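Local coordinates for protein beta-d-glucoside glucohydrolase (Hypocrea jecorina, PDB 3ZZ1) that probably hydrolyses terminal, non-reducing beta-D-glucosyl residues, releasing beta-D-glucose, as a secreted family 3 beta-glucosidase of the cellulose-degradation pathway, at residues T321-I326 with P506-G511; D397-R402 with N512-V517. One frame throughout, in Å; residues are numbered along the deposited sequence.

Interaction 1 of 2, residues T321-I326 with P506-G511; sequences TNVRAI and PSQESG
R324 and E509 meet through water. The water sits in plane at the edge of the R324 guanidinium, accepts a hydrogen bond from R324 NH1 (2.9 Å) and donates one to E509 OE1 (2.8 Å). Guanidinium and carboxylate lie nearly parallel, their planes 9° apart, yet R324 NH1 and E509 OE1 are 4.1 Å apart, beyond a salt bridge. The direct salt bridge of R324 runs from NE to D516 OD2 instead. Both carboxylate oxygens of E509 have further bonds: N512 ND2 shares OE1 with the water, and Y391 OH binds OE2, so that bonds at both oxygens would resist rotation of the carboxylate.

The remaining contact is van der Waals packing. The bend of R324 at chi2 (73°) turns CD in against the glutamate, with R324 CD and E509 OE1 3.3 Å apart. The aliphatic part of E509 presses on the helix backbone, E509 CG lying 3.6 Å from R324 N. One residue back, V323 points CG1 at the loop, anti to its own backbone N (chi1 -176°). This methyl is 3.7 Å from P506 O and 4.0 Å from Q508 CG, with S507 CB and E509 CG as further neighbours. An alanine in place of E509 would remove the carboxylate and would probably leave the R324-bound water, N512 ND2 and Y391 OH without their shared partner, and open a gap beside the backbone of R324.

E509 occupies the N-cap position of helix 510-518; S507 OG bonds A74 O and Q508 OE1 bonds A74 N, in the N-terminal domain. Helix 320-329 packs against the turn that leads from strand 497-502 into the next helix, a strand-loop-helix junction of the alpha/beta sandwich domain of family 3 glycoside hydrolases.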
loop_
_atom_site.group_PDB
_atom_site.type_symbol
_atom_site.label_atom_id
_atom_site.label_comp_id
_atom_site.label_asym_id
_atom_site.label_seq_id
_atom_site.Cartn_x
_atom_site.Cartn_y
_atom_site.Cartn_z
ATOM N N THR A 321 2.289 19.394 -1.963
ATOM C CA THR A 321 3.350 19.360 -0.954
ATOM C C THR A 321 3.518 17.951 -0.394
ATOM O O THR A 321 4.632 17.529 -0.098
ATOM C CB THR A 321 3.076 20.326 0.216
ATOM O OG1 THR A 321 1.827 19.990 0.830
ATOM C CG2 THR A 321 3.054 21.783 -0.262
ATOM N N ASN A 322 2.408 17.225 -0.256
ATOM C CA ASN A 322 2.459 15.850 0.212
ATOM C C ASN A 322 3.096 14.939 -0.827
ATOM O O ASN A 322 3.933 14.104 -0.485
ATOM C CB ASN A 322 1.068 15.329 0.585
ATOM C CG ASN A 322 1.091 13.869 1.031
ATOM O OD1 ASN A 322 0.795 12.969 0.246
ATOM N ND2 ASN A 322 1.455 13.631 2.290
ATOM N N VAL A 323 2.695 15.109 -2.091
ATOM C CA VAL A 323 3.221 14.292 -3.185
ATOM C C VAL A 323 4.723 14.545 -3.339
ATOM O O VAL A 323 5.512 13.601 -3.414
ATOM C CB VAL A 323 2.473 14.548 -4.518
ATOM C CG1 VAL A 323 2.976 13.607 -5.607
ATOM C CG2 VAL A 323 0.977 14.366 -4.330
ATOM N N ARG A 324 5.100 15.824 -3.358
ATOM C CA ARG A 324 6.499 16.251 -3.363
ATOM C C ARG A 324 7.275 15.606 -2.222
ATOM O O ARG A 324 8.313 14.989 -2.450
ATOM C CB ARG A 324 6.589 17.785 -3.274
ATOM C CG ARG A 324 8.012 18.370 -3.168
ATOM C CD ARG A 324 8.751 18.274 -4.494
ATOM N NE ARG A 324 10.049 18.949 -4.482
ATOM C CZ ARG A 324 10.241 20.236 -4.771
ATOM N NH1 ARG A 324 9.217 21.021 -5.092
ATOM N NH2 ARG A 324 11.468 20.743 -4.746
ATOM N N ALA A 325 6.756 15.737 -1.001
ATOM C CA ALA A 325 7.425 15.209 0.191
ATOM C C ALA A 325 7.616 13.694 0.136
ATOM O O ALA A 325 8.703 13.195 0.428
ATOM C CB ALA A 325 6.675 15.614 1.462
ATOM N N ILE A 326 6.568 12.966 -0.246
ATOM C CA ILE A 326 6.637 11.504 -0.263
ATOM C C ILE A 326 7.463 10.978 -1.436
ATOM O O ILE A 326 8.270 10.062 -1.267
ATOM C CB ILE A 326 5.236 10.858 -0.220
ATOM C CG1 ILE A 326 4.604 11.072 1.163
ATOM C CG2 ILE A 326 5.327 9.374 -0.541
ATOM C CD1 ILE A 326 3.189 10.538 1.299
ATOM N N PRO A 506 6.812 8.082 -8.017
ATOM C CA PRO A 506 6.699 9.438 -7.478
ATOM C C PRO A 506 5.459 10.230 -7.894
ATOM O O PRO A 506 5.232 11.331 -7.379
ATOM C CB PRO A 506 7.949 10.119 -8.035
ATOM C CG PRO A 506 8.173 9.443 -9.338
ATOM C CD PRO A 506 7.752 8.019 -9.153
ATOM N N SER A 507 4.676 9.686 -8.819
ATOM C CA SER A 507 3.548 10.414 -9.410
ATOM C C SER A 507 3.996 11.755 -10.030
ATOM O O SER A 507 5.110 11.858 -10.561
ATOM C CB SER A 507 2.424 10.606 -8.389
ATOM O OG SER A 507 1.275 11.140 -9.010
ATOM N N GLN A 508 3.138 12.771 -9.935
ATOM C CA GLN A 508 3.308 14.052 -10.638
ATOM C C GLN A 508 4.554 14.864 -10.263
ATOM O O GLN A 508 4.970 15.742 -11.021
ATOM C CB GLN A 508 2.052 14.916 -10.462
ATOM C CG GLN A 508 1.796 15.356 -9.025
ATOM C CD GLN A 508 0.363 15.787 -8.777
ATOM O OE1 GLN A 508 -0.585 15.123 -9.206
ATOM N NE2 GLN A 508 0.197 16.886 -8.056
ATOM N N GLU A 509 5.138 14.577 -9.102
ATOM C CA GLU A 509 6.288 15.346 -8.608
ATOM C C GLU A 509 7.632 14.665 -8.877
ATOM O O GLU A 509 8.648 15.029 -8.282
ATOM C CB GLU A 509 6.127 15.663 -7.113
ATOM C CG GLU A 509 5.135 16.783 -6.813
ATOM C CD GLU A 509 5.597 18.157 -7.295
ATOM O OE1 GLU A 509 6.802 18.467 -7.203
ATOM O OE2 GLU A 509 4.747 18.936 -7.764
ATOM N N SER A 510 7.631 13.692 -9.785
ATOM C CA SER A 510 8.833 12.923 -10.127
ATOM C C SER A 510 10.133 13.739 -10.159
ATOM O O SER A 510 11.055 13.486 -9.372
ATOM C CB SER A 510 8.642 12.209 -11.469
ATOM O OG SER A 510 9.807 11.480 -11.815
ATOM N N GLY A 511 10.196 14.705 -11.073
ATOM C CA GLY A 511 11.425 15.461 -11.329
ATOM C C GLY A 511 11.914 16.313 -10.171
ATOM O O GLY A 511 13.107 16.326 -9.869
HETATM O O HOH W 1 6.393 20.826 -5.727
#

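Interaction 2 of 2, residues D397-R402 with N512-V517; sequences DAINTR and NALVDV
N512, whose backbone N faces the methyl of A398, carries the shortest polar bond within the two segments: D516 N donates to N512 O at 3.0 Å, one of the main-chain bonds of helix 510-518. Across the contact no hydrogen bond forms. A398 O accepts from R402 N (3.2 Å) inside its own helix, while CG2 of V515 rests against this same carbonyl from the other helix.

V515 carries most of the apolar contact, and its two methyls divide the work. CG1, anti to the backbone N (chi1 170°), reaches R402; CG2, anti to the carbonyl carbon, settles between A398 and I399. It lies 3.7 Å from A398 CB and 4.0 Å from I399 CG1, so that it is packed against a side-chain methyl, a side-chain methylene and the main chain between them. Further along I399, CD1 touches L514 CD2 at 4.3 Å. Both I399 and L514 also rest on F434 of strand 430-437, which places this part of the interface against the sheet.

The other flank is formed by an arginine used for its hydrocarbon. R402 CG, set anti to the backbone N (chi1 -180°), is 3.8 Å from V515 CG1, and the guanidinium passes obliquely by the same methyl. Its charge is met elsewhere: NH1 makes a salt bridge to D521, and the side chain touches W519 just beyond helix 510-518.

The short helix axes approach to 8.9 Å and cross at -44°, pointing broadly the same way. The methyl of A398 and a methyl of V515 meet between the two helices, a pairing that joins neighbouring helices on one face of the mixed, mostly parallel sheet in the alpha/beta sandwich domain.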
loop_
_atom_site.group_PDB
_atom_site.type_symbol
_atom_site.label_atom_id
_atom_site.label_comp_id
_atom_site.label_asym_id
_atom_site.label_seq_id
_atom_site.Cartn_x
_atom_site.Cartn_y
_atom_site.Cartn_z
ATOM N N ASP A 397 13.343 17.687 -17.415
ATOM C CA ASP A 397 13.003 19.106 -17.351
ATOM C C ASP A 397 13.483 19.711 -16.030
ATOM O O ASP A 397 14.030 20.817 -16.009
ATOM C CB ASP A 397 11.495 19.308 -17.555
ATOM C CG ASP A 397 11.034 18.935 -18.972
ATOM O OD1 ASP A 397 11.714 19.321 -19.945
ATOM O OD2 ASP A 397 9.985 18.264 -19.116
ATOM N N ALA A 398 13.304 18.965 -14.941
ATOM C CA ALA A 398 13.768 19.393 -13.624
ATOM C C ALA A 398 15.293 19.397 -13.520
ATOM O O ALA A 398 15.878 20.328 -12.951
ATOM C CB ALA A 398 13.158 18.528 -12.535
ATOM N N ILE A 399 15.934 18.363 -14.062
ATOM C CA ILE A 399 17.399 18.274 -14.045
ATOM C C ILE A 399 18.026 19.389 -14.890
ATOM O O ILE A 399 19.006 20.015 -14.468
ATOM C CB ILE A 399 17.908 16.866 -14.460
ATOM C CG1 ILE A 399 17.731 15.886 -13.291
ATOM C CG2 ILE A 399 19.382 16.908 -14.906
ATOM C CD1 ILE A 399 17.830 14.416 -13.672
ATOM N N ASN A 400 17.440 19.641 -16.058
ATOM C CA ASN A 400 17.899 20.688 -16.970
ATOM C C ASN A 400 17.843 22.087 -16.342
ATOM O O ASN A 400 18.799 22.850 -16.450
ATOM C CB ASN A 400 17.105 20.644 -18.282
ATOM C CG ASN A 400 17.682 21.557 -19.360
ATOM O OD1 ASN A 400 18.892 21.769 -19.437
ATOM N ND2 ASN A 400 16.806 22.092 -20.209
ATOM N N THR A 401 16.731 22.406 -15.678
ATOM C CA THR A 401 16.576 23.691 -14.981
ATOM C C THR A 401 17.616 23.885 -13.872
ATOM O O THR A 401 18.221 24.957 -13.772
ATOM C CB THR A 401 15.154 23.859 -14.404
ATOM O OG1 THR A 401 14.212 23.896 -15.480
ATOM C CG2 THR A 401 15.026 25.150 -13.588
ATOM N N ARG A 402 17.825 22.858 -13.051
ATOM C CA ARG A 402 18.751 22.966 -11.919
ATOM C C ARG A 402 20.201 23.060 -12.381
ATOM O O ARG A 402 20.982 23.840 -11.838
ATOM C CB ARG A 402 18.564 21.804 -10.931
ATOM C CG ARG A 402 19.488 21.837 -9.700
ATOM C CD ARG A 402 19.267 23.079 -8.829
ATOM N NE ARG A 402 20.140 23.112 -7.651
ATOM C CZ ARG A 402 19.773 22.731 -6.428
ATOM N NH1 ARG A 402 18.545 22.276 -6.203
ATOM N NH2 ARG A 402 20.636 22.805 -5.424
ATOM N N ASN A 512 10.995 17.029 -9.524
ATOM C CA ASN A 512 11.337 17.877 -8.386
ATOM C C ASN A 512 11.908 17.063 -7.237
ATOM O O ASN A 512 12.942 17.420 -6.670
ATOM C CB ASN A 512 10.123 18.676 -7.908
ATOM C CG ASN A 512 9.716 19.772 -8.879
ATOM O OD1 ASN A 512 10.537 20.289 -9.635
ATOM N ND2 ASN A 512 8.435 20.143 -8.846
ATOM N N ALA A 513 11.232 15.959 -6.917
ATOM C CA ALA A 513 11.665 15.040 -5.867
ATOM C C ALA A 513 13.080 14.508 -6.098
ATOM O O ALA A 513 13.879 14.426 -5.158
ATOM C CB ALA A 513 10.689 13.881 -5.761
ATOM N N LEU A 514 13.374 14.143 -7.346
ATOM C CA LEU A 514 14.665 13.552 -7.700
ATOM C C LEU A 514 15.799 14.576 -7.580
ATOM O O LEU A 514 16.863 14.269 -7.042
ATOM C CB LEU A 514 14.614 12.955 -9.116
ATOM C CG LEU A 514 15.856 12.225 -9.647
ATOM C CD1 LEU A 514 16.225 11.011 -8.796
ATOM C CD2 LEU A 514 15.641 11.826 -11.091
ATOM N N VAL A 515 15.555 15.785 -8.077
ATOM C CA VAL A 515 16.510 16.886 -7.981
ATOM C C VAL A 515 16.833 17.230 -6.520
ATOM O O VAL A 515 18.000 17.433 -6.181
ATOM C CB VAL A 515 16.021 18.132 -8.765
ATOM C CG1 VAL A 515 16.885 19.350 -8.458
ATOM C CG2 VAL A 515 16.031 17.851 -10.259
ATOM N N ASP A 516 15.804 17.274 -5.665
ATOM C CA ASP A 516 15.986 17.507 -4.220
ATOM C C ASP A 516 17.057 16.568 -3.668
ATOM O O ASP A 516 17.918 16.980 -2.882
ATOM C CB ASP A 516 14.678 17.284 -3.434
ATOM C CG ASP A 516 13.574 18.285 -3.785
ATOM O OD1 ASP A 516 13.841 19.337 -4.399
ATOM O OD2 ASP A 516 12.410 18.012 -3.434
ATOM N N VAL A 517 17.000 15.311 -4.102
ATOM C CA VAL A 517 17.932 14.282 -3.650
ATOM C C VAL A 517 19.261 14.328 -4.412
ATOM O O VAL A 517 20.323 14.338 -3.790
ATOM C CB VAL A 517 17.278 12.872 -3.697
ATOM C CG1 VAL A 517 18.318 11.772 -3.600
ATOM C CG2 VAL A 517 16.256 12.731 -2.577
#

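Helix 510-518 is common to both contacts, whose centres lie about 12 Å apart. Interaction 1 holds its N-terminal end and the preceding loop against helix 320-329; interaction 2 packs its body against helix 395-404. The segments alternate along the chain: 321-326, 397-402, 506-511, 512-517. The two contacts touch directly, through the R324 salt bridge and through packing of G511 O on A398 CB. Helix 510-518 therefore lies between two helices distant in sequence. Helices 395-404 and 510-518 pack on the six-stranded mixed sheet that runs from strand 332-336 to strand 409-413, whereas helix 320-329 also touches helix 87-103, tying early and late parts of the chain together.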